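Local coordinates for Lmo2125 protein (Listeria monocytogenes serovar 1/2a, PDB 5TU0) that binds maltose and probably delivers it, as an extracellular lipoprotein of the solute-binding family, to a membrane transporter for uptake into the cell, at residues K9-S14 with K285-K290; K25-F30 with V36-V41; P62-S67 with Q289-Y294. The protein carries 2 engineered substitutions. All blocks are in the same frame, centred on the assembly; numbering follows the deposited sequence. Where two conformers were deposited one is given.

Interaction 1 (K9-S14 with K285-K290); sequences KTLTVS and KDVAQK. With TTN (tartronate), chain C.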
loop_
_atom_site.group_PDB
_atom_site.type_symbol
_atom_site.label_atom_id
_atom_site.label_comp_id
_atom_site.label_asym_id
_atom_site.label_seq_id
_atom_site.Cartn_x
_atom_site.Cartn_y
_atom_site.Cartn_z
ATOM N N LYS A 9 -1.287 -19.683 31.548
ATOM C CA LYS A 9 -1.540 -19.561 30.085
ATOM C C LYS A 9 -0.418 -19.109 29.131
ATOM O O LYS A 9 0.569 -18.503 29.529
ATOM C CB LYS A 9 -2.776 -18.679 29.877
ATOM C CG LYS A 9 -2.606 -17.269 30.422
ATOM C CD LYS A 9 -3.910 -16.490 30.530
ATOM C CE LYS A 9 -4.775 -16.966 31.682
ATOM N NZ LYS A 9 -5.996 -16.128 31.818
ATOM N N THR A 10 -0.608 -19.415 27.851
ATOM C CA THR A 10 0.388 -19.119 26.814
ATOM C C THR A 10 -0.272 -18.577 25.524
ATOM O O THR A 10 -1.453 -18.839 25.264
ATOM C CB THR A 10 1.270 -20.366 26.544
ATOM O OG1 THR A 10 2.290 -20.066 25.568
ATOM C CG2 THR A 10 0.419 -21.553 26.084
ATOM N N LEU A 11 0.505 -17.814 24.747
ATOM C CA LEU A 11 0.042 -17.160 23.520
ATOM C C LEU A 11 1.091 -17.331 22.415
ATOM O O LEU A 11 2.265 -17.032 22.622
ATOM C CB LEU A 11 -0.149 -15.667 23.778
ATOM C CG LEU A 11 -0.715 -14.846 22.610
ATOM C CD1 LEU A 11 -2.214 -15.074 22.494
ATOM C CD2 LEU A 11 -0.411 -13.369 22.780
ATOM N N THR A 12 0.676 -17.809 21.241
ATOM C CA THR A 12 1.614 -17.981 20.133
ATOM C C THR A 12 1.489 -16.835 19.127
ATOM O O THR A 12 0.413 -16.611 18.531
ATOM C CB THR A 12 1.456 -19.350 19.457
ATOM O OG1 THR A 12 1.701 -20.375 20.426
ATOM C CG2 THR A 12 2.446 -19.509 18.326
ATOM N N VAL A 13 2.607 -16.134 18.925
ATOM C CA VAL A 13 2.659 -14.955 18.063
ATOM C C VAL A 13 3.522 -15.313 16.881
ATOM O O VAL A 13 4.679 -15.670 17.068
ATOM C CB VAL A 13 3.280 -13.757 18.820
ATOM C CG1 VAL A 13 3.453 -12.533 17.910
ATOM C CG2 VAL A 13 2.445 -13.426 20.043
ATOM N N SER A 14 2.944 -15.273 15.676
ATOM C CA SER A 14 3.673 -15.588 14.457
ATOM C C SER A 14 3.925 -14.342 13.628
ATOM O O SER A 14 2.990 -13.614 13.273
ATOM C CB SER A 14 2.928 -16.623 13.611
ATOM O OG SER A 14 3.724 -17.046 12.505
ATOM N N LYS A 285 -8.328 -16.337 22.917
ATOM C CA LYS A 285 -8.821 -15.056 22.404
ATOM C C LYS A 285 -8.777 -13.853 23.373
ATOM O O LYS A 285 -8.541 -12.727 22.931
ATOM C CB LYS A 285 -10.212 -15.218 21.806
ATOM C CG LYS A 285 -10.217 -16.099 20.570
ATOM C CD LYS A 285 -11.565 -16.099 19.872
ATOM C CE LYS A 285 -11.567 -17.109 18.748
ATOM N NZ LYS A 285 -12.881 -17.172 18.076
ATOM N N ASP A 286 -9.002 -14.077 24.673
ATOM C CA ASP A 286 -8.946 -12.971 25.650
ATOM C C ASP A 286 -7.519 -12.444 25.726
ATOM O O ASP A 286 -7.306 -11.238 25.646
ATOM C CB ASP A 286 -9.415 -13.390 27.056
ATOM C CG ASP A 286 -10.905 -13.695 27.126
ATOM O OD1 ASP A 286 -11.678 -13.209 26.267
ATOM O OD2 ASP A 286 -11.309 -14.408 28.081
ATOM N N VAL A 287 -6.543 -13.343 25.877
ATOM C CA VAL A 287 -5.140 -12.920 25.922
ATOM C C VAL A 287 -4.715 -12.314 24.577
ATOM O O VAL A 287 -3.956 -11.342 24.556
ATOM C CB VAL A 287 -4.185 -14.051 26.345
ATOM C CG1 VAL A 287 -2.743 -13.571 26.316
ATOM C CG2 VAL A 287 -4.528 -14.526 27.751
ATOM N N ALA A 288 -5.207 -12.885 23.468
ATOM C CA ALA A 288 -4.917 -12.352 22.131
ATOM C C ALA A 288 -5.419 -10.897 21.981
ATOM O O ALA A 288 -4.728 -10.041 21.384
ATOM C CB ALA A 288 -5.566 -13.223 21.060
ATOM N N GLN A 289 -6.613 -10.626 22.513
ATOM C CA GLN A 289 -7.192 -9.266 22.479
ATOM C C GLN A 289 -6.277 -8.310 23.253
ATOM O O GLN A 289 -5.993 -7.188 22.798
ATOM C CB GLN A 289 -8.599 -9.238 23.080
ATOM C CG GLN A 289 -9.206 -7.840 23.168
ATOM C CD GLN A 289 -9.496 -7.241 21.804
ATOM O OE1 GLN A 289 -10.329 -7.761 21.057
ATOM N NE2 GLN A 289 -8.832 -6.125 21.473
ATOM N N LYS A 290 -5.809 -8.769 24.415
ATOM C CA LYS A 290 -4.896 -7.978 25.222
ATOM C C LYS A 290 -3.603 -7.715 24.430
ATOM O O LYS A 290 -3.092 -6.618 24.467
ATOM C CB LYS A 290 -4.633 -8.638 26.569
ATOM C CG LYS A 290 -5.867 -8.654 27.483
ATOM C CD LYS A 290 -5.567 -9.396 28.769
ATOM C CE LYS A 290 -6.719 -9.354 29.770
ATOM N NZ LYS A 290 -7.926 -10.083 29.286
HETATM C C1 TTN C . -10.482 -17.508 25.573
HETATM C C2 TTN C . -11.222 -18.773 25.209
HETATM C C3 TTN C . -11.365 -18.941 23.721
HETATM O O1 TTN C . -10.994 -16.415 25.252
HETATM O O2 TTN C . -9.384 -17.580 26.174
HETATM O O3 TTN C . -10.550 -19.930 25.731
HETATM O O4 TTN C . -10.564 -18.356 22.962
HETATM O O5 TTN C . -12.282 -19.677 23.294
#

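Interaction 2 (K25-F30 with V36-V41); sequences KIKGDF and VKVKVV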
loop_
_atom_site.group_PDB
_atom_site.type_symbol
_atom_site.label_atom_id
_atom_site.label_comp_id
_atom_site.label_asym_id
_atom_site.label_seq_id
_atom_site.Cartn_x
_atom_site.Cartn_y
_atom_site.Cartn_z
ATOM N N LYS A 25 11.808 -8.221 21.710
ATOM C CA LYS A 25 12.092 -7.081 22.563
ATOM C C LYS A 25 10.885 -6.691 23.428
ATOM O O LYS A 25 11.030 -6.487 24.625
ATOM C CB LYS A 25 12.521 -5.860 21.750
ATOM C CG LYS A 25 12.994 -4.688 22.606
ATOM C CD LYS A 25 13.573 -3.559 21.760
ATOM C CE LYS A 25 14.565 -2.694 22.522
ATOM N NZ LYS A 25 15.863 -3.390 22.708
ATOM N N ILE A 26 9.698 -6.601 22.831
ATOM C CA ILE A 26 8.530 -6.132 23.584
ATOM C C ILE A 26 7.727 -7.180 24.348
ATOM O O ILE A 26 6.939 -6.810 25.214
ATOM C CB ILE A 26 7.538 -5.360 22.681
ATOM C CG1 ILE A 26 6.816 -6.297 21.695
ATOM C CG2 ILE A 26 8.275 -4.239 21.958
ATOM C CD1 ILE A 26 5.669 -5.646 20.928
ATOM N N LYS A 27 7.909 -8.471 24.073
ATOM C CA LYS A 27 7.036 -9.470 24.713
ATOM C C LYS A 27 7.164 -9.540 26.242
ATOM O O LYS A 27 6.192 -9.832 26.933
ATOM C CB LYS A 27 7.250 -10.858 24.126
ATOM C CG LYS A 27 8.553 -11.518 24.520
ATOM C CD LYS A 27 8.684 -12.853 23.835
ATOM C CE LYS A 27 9.859 -13.627 24.391
ATOM N NZ LYS A 27 10.122 -14.832 23.563
ATOM N N GLY A 28 8.355 -9.265 26.757
ATOM C CA GLY A 28 8.614 -9.368 28.194
ATOM C C GLY A 28 7.643 -8.624 29.094
ATOM O O GLY A 28 7.114 -9.195 30.053
ATOM N N ASP A 29 7.411 -7.352 28.797
ATOM C CA ASP A 29 6.521 -6.532 29.631
ATOM C C ASP A 29 5.059 -7.009 29.554
ATOM O O ASP A 29 4.319 -6.928 30.546
ATOM C CB ASP A 29 6.679 -5.055 29.294
ATOM C CG ASP A 29 8.048 -4.521 29.668
ATOM O OD1 ASP A 29 8.603 -4.948 30.697
ATOM O OD2 ASP A 29 8.569 -3.661 28.944
ATOM N N PHE A 30 4.683 -7.555 28.397
ATOM C CA PHE A 30 3.351 -8.134 28.227
ATOM C C PHE A 30 3.223 -9.406 29.069
ATOM O O PHE A 30 2.208 -9.615 29.745
ATOM C CB PHE A 30 3.085 -8.448 26.765
ATOM C CG PHE A 30 1.748 -9.059 26.520
ATOM C CD1 PHE A 30 0.627 -8.247 26.370
ATOM C CD2 PHE A 30 1.599 -10.436 26.436
ATOM C CE1 PHE A 30 -0.631 -8.799 26.135
ATOM C CE2 PHE A 30 0.347 -10.999 26.214
ATOM C CZ PHE A 30 -0.768 -10.182 26.054
ATOM N N VAL A 36 1.472 -14.500 31.475
ATOM C CA VAL A 36 1.389 -15.337 30.284
ATOM C C VAL A 36 2.786 -15.564 29.728
ATOM O O VAL A 36 3.700 -14.748 29.975
ATOM C CB VAL A 36 0.547 -14.633 29.187
ATOM C CG1 VAL A 36 0.475 -15.468 27.914
ATOM C CG2 VAL A 36 -0.847 -14.313 29.701
ATOM N N LYS A 37 2.962 -16.678 29.006
ATOM C CA LYS A 37 4.222 -16.952 28.324
ATOM C C LYS A 37 3.916 -16.765 26.835
ATOM O O LYS A 37 2.972 -17.356 26.320
ATOM C CB LYS A 37 4.753 -18.353 28.617
ATOM C CG LYS A 37 6.095 -18.594 27.931
ATOM C CD LYS A 37 6.863 -19.776 28.473
ATOM C CE LYS A 37 8.256 -19.829 27.842
ATOM N NZ LYS A 37 9.157 -20.805 28.511
ATOM N N VAL A 38 4.676 -15.902 26.166
ATOM C CA VAL A 38 4.497 -15.656 24.748
ATOM C C VAL A 38 5.533 -16.492 23.997
ATOM O O VAL A 38 6.717 -16.418 24.301
ATOM C CB VAL A 38 4.684 -14.164 24.392
ATOM C CG1 VAL A 38 4.651 -13.945 22.883
ATOM C CG2 VAL A 38 3.626 -13.315 25.084
ATOM N N LYS A 39 5.058 -17.300 23.052
ATOM C CA LYS A 39 5.901 -18.113 22.187
ATOM C C LYS A 39 5.962 -17.381 20.856
ATOM O O LYS A 39 4.922 -17.126 20.238
ATOM C CB LYS A 39 5.285 -19.499 22.014
ATOM C CG LYS A 39 6.009 -20.418 21.046
ATOM C CD LYS A 39 5.260 -21.732 20.909
ATOM C CE LYS A 39 5.905 -22.654 19.888
ATOM N NZ LYS A 39 5.240 -23.988 19.871
ATOM N N VAL A 40 7.167 -17.028 20.421
ATOM C CA VAL A 40 7.349 -16.315 19.164
ATOM C C VAL A 40 7.811 -17.276 18.071
ATOM O O VAL A 40 8.817 -17.955 18.223
ATOM C CB VAL A 40 8.378 -15.177 19.307
ATOM C CG1 VAL A 40 8.509 -14.403 17.999
ATOM C CG2 VAL A 40 7.965 -14.228 20.428
ATOM N N VAL A 41 7.063 -17.335 16.978
ATOM C CA VAL A 41 7.436 -18.180 15.840
ATOM C C VAL A 41 7.650 -17.285 14.626
ATOM O O VAL A 41 6.952 -16.279 14.446
ATOM C CB VAL A 41 6.395 -19.284 15.544
ATOM C CG1 VAL A 41 6.238 -20.195 16.745
ATOM C CG2 VAL A 41 5.050 -18.708 15.167
#

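Interaction 3 (P62-S67 with Q289-Y294); sequences PDVMMS and QKWLDY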
loop_
_atom_site.group_PDB
_atom_site.type_symbol
_atom_site.label_atom_id
_atom_site.label_comp_id
_atom_site.label_asym_id
_atom_site.label_seq_id
_atom_site.Cartn_x
_atom_site.Cartn_y
_atom_site.Cartn_z
ATOM N N PRO A 62 -1.143 -20.314 14.792
ATOM C CA PRO A 62 -0.788 -19.361 15.849
ATOM C C PRO A 62 -2.035 -18.611 16.329
ATOM O O PRO A 62 -3.056 -18.584 15.628
ATOM C CB PRO A 62 0.172 -18.392 15.130
ATOM C CG PRO A 62 -0.263 -18.448 13.713
ATOM C CD PRO A 62 -0.614 -19.878 13.483
ATOM N N ASP A 63 -1.960 -18.016 17.518
ATOM C CA ASP A 63 -3.073 -17.241 18.053
ATOM C C ASP A 63 -3.191 -15.878 17.422
ATOM O O ASP A 63 -4.310 -15.405 17.159
ATOM C CB ASP A 63 -2.905 -17.047 19.549
ATOM C CG ASP A 63 -2.952 -18.343 20.299
ATOM O OD1 ASP A 63 -3.994 -19.020 20.219
ATOM O OD2 ASP A 63 -1.956 -18.660 20.984
ATOM N N VAL A 64 -2.052 -15.216 17.201
ATOM C CA VAL A 64 -2.041 -13.894 16.580
ATOM C C VAL A 64 -0.954 -13.823 15.515
ATOM O O VAL A 64 0.062 -14.516 15.589
ATOM C CB VAL A 64 -1.829 -12.751 17.596
ATOM C CG1 VAL A 64 -3.004 -12.655 18.566
ATOM C CG2 VAL A 64 -0.525 -12.942 18.341
ATOM N N MET A 65 -1.201 -12.993 14.510
ATOM C CA MET A 65 -0.278 -12.807 13.403
ATOM C C MET A 65 -0.587 -11.461 12.750
ATOM O O MET A 65 -1.438 -10.727 13.222
ATOM C CB MET A 65 -0.429 -13.981 12.430
ATOM C CG MET A 65 -1.774 -14.034 11.713
ATOM S SD MET A 65 -2.498 -15.692 11.608
ATOM C CE MET A 65 -3.169 -15.734 13.265
ATOM N N MET A 66 0.102 -11.138 11.671
ATOM C CA MET A 66 -0.152 -9.901 10.971
ATOM C C MET A 66 -0.719 -10.201 9.592
ATOM O O MET A 66 -0.620 -11.328 9.086
ATOM C CB MET A 66 1.138 -9.086 10.854
ATOM C CG MET A 66 1.741 -8.695 12.202
ATOM S SD MET A 66 3.373 -7.922 12.038
ATOM C CE MET A 66 2.980 -6.534 11.013
ATOM N N SER A 67 -1.318 -9.180 8.987
ATOM C CA SER A 67 -1.841 -9.282 7.640
ATOM C C SER A 67 -1.856 -7.916 6.983
ATOM O O SER A 67 -2.081 -6.901 7.653
ATOM C CB SER A 67 -3.264 -9.841 7.649
ATOM O OG SER A 67 -3.836 -9.833 6.339
ATOM N N GLN A 289 -6.613 -10.626 22.513
ATOM C CA GLN A 289 -7.192 -9.266 22.479
ATOM C C GLN A 289 -6.277 -8.310 23.253
ATOM O O GLN A 289 -5.993 -7.188 22.798
ATOM C CB GLN A 289 -8.599 -9.238 23.080
ATOM C CG GLN A 289 -9.206 -7.840 23.168
ATOM C CD GLN A 289 -9.496 -7.241 21.804
ATOM O OE1 GLN A 289 -10.329 -7.761 21.057
ATOM N NE2 GLN A 289 -8.832 -6.125 21.473
ATOM N N LYS A 290 -5.809 -8.769 24.415
ATOM C CA LYS A 290 -4.896 -7.978 25.222
ATOM C C LYS A 290 -3.603 -7.715 24.430
ATOM O O LYS A 290 -3.092 -6.618 24.467
ATOM C CB LYS A 290 -4.633 -8.638 26.569
ATOM C CG LYS A 290 -5.867 -8.654 27.483
ATOM C CD LYS A 290 -5.567 -9.396 28.769
ATOM C CE LYS A 290 -6.719 -9.354 29.770
ATOM N NZ LYS A 290 -7.926 -10.083 29.286
ATOM N N TRP A 291 -3.128 -8.698 23.677
ATOM C CA TRP A 291 -1.920 -8.521 22.839
ATOM C C TRP A 291 -2.116 -7.441 21.783
ATOM O O TRP A 291 -1.248 -6.607 21.592
ATOM C CB TRP A 291 -1.485 -9.835 22.171
ATOM C CG TRP A 291 -0.306 -9.644 21.262
ATOM C CD1 TRP A 291 -0.334 -9.455 19.910
ATOM C CD2 TRP A 291 1.064 -9.558 21.650
ATOM N NE1 TRP A 291 0.936 -9.277 19.426
ATOM C CE2 TRP A 291 1.816 -9.335 20.482
ATOM C CE3 TRP A 291 1.731 -9.647 22.877
ATOM C CZ2 TRP A 291 3.209 -9.218 20.500
ATOM C CZ3 TRP A 291 3.120 -9.533 22.895
ATOM C CH2 TRP A 291 3.841 -9.316 21.709
ATOM N N LEU A 292 -3.250 -7.467 21.085
ATOM C CA LEU A 292 -3.524 -6.436 20.088
ATOM C C LEU A 292 -3.502 -5.021 20.695
ATOM O O LEU A 292 -2.937 -4.092 20.102
ATOM C CB LEU A 292 -4.852 -6.694 19.356
ATOM C CG LEU A 292 -4.785 -7.512 18.060
ATOM C CD1 LEU A 292 -4.135 -8.871 18.274
ATOM C CD2 LEU A 292 -6.166 -7.673 17.434
ATOM N N ASP A 293 -4.122 -4.875 21.870
ATOM C CA ASP A 293 -4.188 -3.587 22.584
ATOM C C ASP A 293 -2.807 -3.152 23.062
ATOM O O ASP A 293 -2.513 -1.951 23.121
ATOM C CB ASP A 293 -5.140 -3.672 23.793
ATOM C CG ASP A 293 -6.609 -3.845 23.382
ATOM O OD1 ASP A 293 -6.942 -3.650 22.191
ATOM O OD2 ASP A 293 -7.435 -4.181 24.260
ATOM N N TYR A 294 -1.993 -4.128 23.451
ATOM C CA TYR A 294 -0.612 -3.871 23.859
ATOM C C TYR A 294 0.274 -3.431 22.676
ATOM O O TYR A 294 0.871 -2.339 22.686
ATOM C CB TYR A 294 -0.023 -5.145 24.471
ATOM C CG TYR A 294 1.440 -5.068 24.855
ATOM C CD1 TYR A 294 1.832 -4.448 26.032
ATOM C CD2 TYR A 294 2.429 -5.654 24.062
ATOM C CE1 TYR A 294 3.177 -4.386 26.403
ATOM C CE2 TYR A 294 3.778 -5.592 24.429
ATOM C CZ TYR A 294 4.140 -4.955 25.606
ATOM O OH TYR A 294 5.463 -4.866 26.001
#

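Interaction 1 (K9-S14 with K285-K290)
L11 meets the first turn of helix 285-295 with one methyl, CD1. Its CG lies anti to the backbone N (chi1 -176°), which carries the branch from the strand toward the helix. L11 CD1 sits 3.8 Å from A288 N and 4.1 Å from A288 CB. L11 CD1 is also 4.1 Å from V287 CG1. The packing here is buried and made by van der Waals contact, with no hydrogen bond between the two segments. V287 points at the strand and divides its two methyls. CG1 serves L11, while CG2 turns to the aliphatic part of K9. V287 also touches F30 of helix 17-34.

Strand 10-15 is the first strand of a beta-alpha-beta unit in a solute-binding protein of the periplasmic-binding-protein type. It pairs in parallel with strand 37-42, and helix 285-295 packs against it from a distant part of the sequence.

The K9 end is looser and open to solvent. Its chain bends midway, at chi3, and is poorly ordered. The 3.5 Å from K9 CD to V287 CG2 is therefore doubtful in detail. K9 NZ stays 6.7 Å from D286 OD2, so no salt bridge forms.

At the N-terminal end of the helix, two backbone amides bind tartronate, which is also hydrogen-bonded to K283 O. K285 N gives tartronate O4 a nearly straight bond (3.0 Å, 166°), and D286 N gives O1 a more bent one (3.1 Å, 140°).

Interaction 2 (K25-F30 with V36-V41)
Helix 25-30 runs nearly antiparallel to strand 37-41, at 160° between their directions and with 8.4 Å between the axes, and K27 faces V38 where the backbones come close. The side chains that meet are K27 and F30 of the helix and V38 and V40 of the strand. The strand's alternation sets this up: V38 and V40 point to the helix, while K37 and K39 point away.

K27 lies over the two valines with its aliphatic chain. Its CG sits between the backbone N and the carbonyl carbon (chi1 72°), and from there the extended chain carries CD out to V40. The base of the side chain packs on V38, with K27 CB 4.2 Å from V38 CB. Further out, K27 CD is 3.7 Å from V40 CG2.

The two segments belong to the beta-alpha-beta unit of strand 10-15, helix 17-34 and strand 37-42, whose strands lie parallel. The helix is the crossover connection and covers one side of the second strand.

The amino group of K27 makes no bond across the contact. K27 NZ is 3.8 Å from V38 O and is instead hydrogen-bonded to N24 OD1, one turn earlier in the helix.

On the more buried side, F30 crosses V38 at about a right angle. F30 CD2 is 3.8 Å from V38 CG2, and CE2 of the same ring is 4.2 Å from that methyl. The ring also meets W291 of helix 285-295 edge-to-face. Another link to that helix is polar: the hydroxyl of Y294 is hydrogen-bonded to I26 O.

Interaction 3 (P62-S67 with Q289-Y294)
V64 and W291 meet through their first torsions: V64 has CG1 anti to the carbonyl carbon (chi1 -65°), which leaves CG2 between the backbone N and the carbonyl carbon, and W291 holds CG anti to its backbone N (chi1 177°). These settings turn V64 CG2 to the indole and the indole to V64. The contact joins strand 64-68, part of a mixed sheet in this periplasmic-binding-protein fold, to helix 285-295.

V64 is the single residue of its segment that touches the helix. In the conformer described its two methyls go to different partners; V64 has a second conformer, so these contacts are less certain. V64 CG2 approaches the five-membered part of the indole obliquely, 3.8 Å from W291 CD1 and 4.1 Å from W291 NE1. CG1 packs on L292, whose side chain runs past V64 in the opposite direction. All three side chains are buried, and no hydrogen bond crosses between the segments.

The W291 ring meets W276 edge-to-face, and L292 also touches V278 of the adjoining strand 272-278. D63 OD2, just before V64, accepts from T12 N. On the helix, Q289 NE2 makes a weak bond to D293 OD1 (3.2 Å, 134°). The V64-L292 contact itself closes at 4.0 Å, between V64 CG1 and L292 CD1.

Interactions 1 and 3 share helix 285-295, which packs on strand 10-15 through its first turn and on strand 64-68 further along. Backbone bonds join those two strands, including S14 N to V64 O. Interaction 2 lies in the same beta-alpha-beta unit as strand 10-15, and L11 O with K39 N links it to interaction 1. Interaction 3 is wholly buried and apolar. Interaction 1 is buried except at its K9 end, with tartronate at the helix start. Interaction 2 is partly buried, with a lysine chain on its more open side. Interaction 2 also reaches the shared helix, through F30.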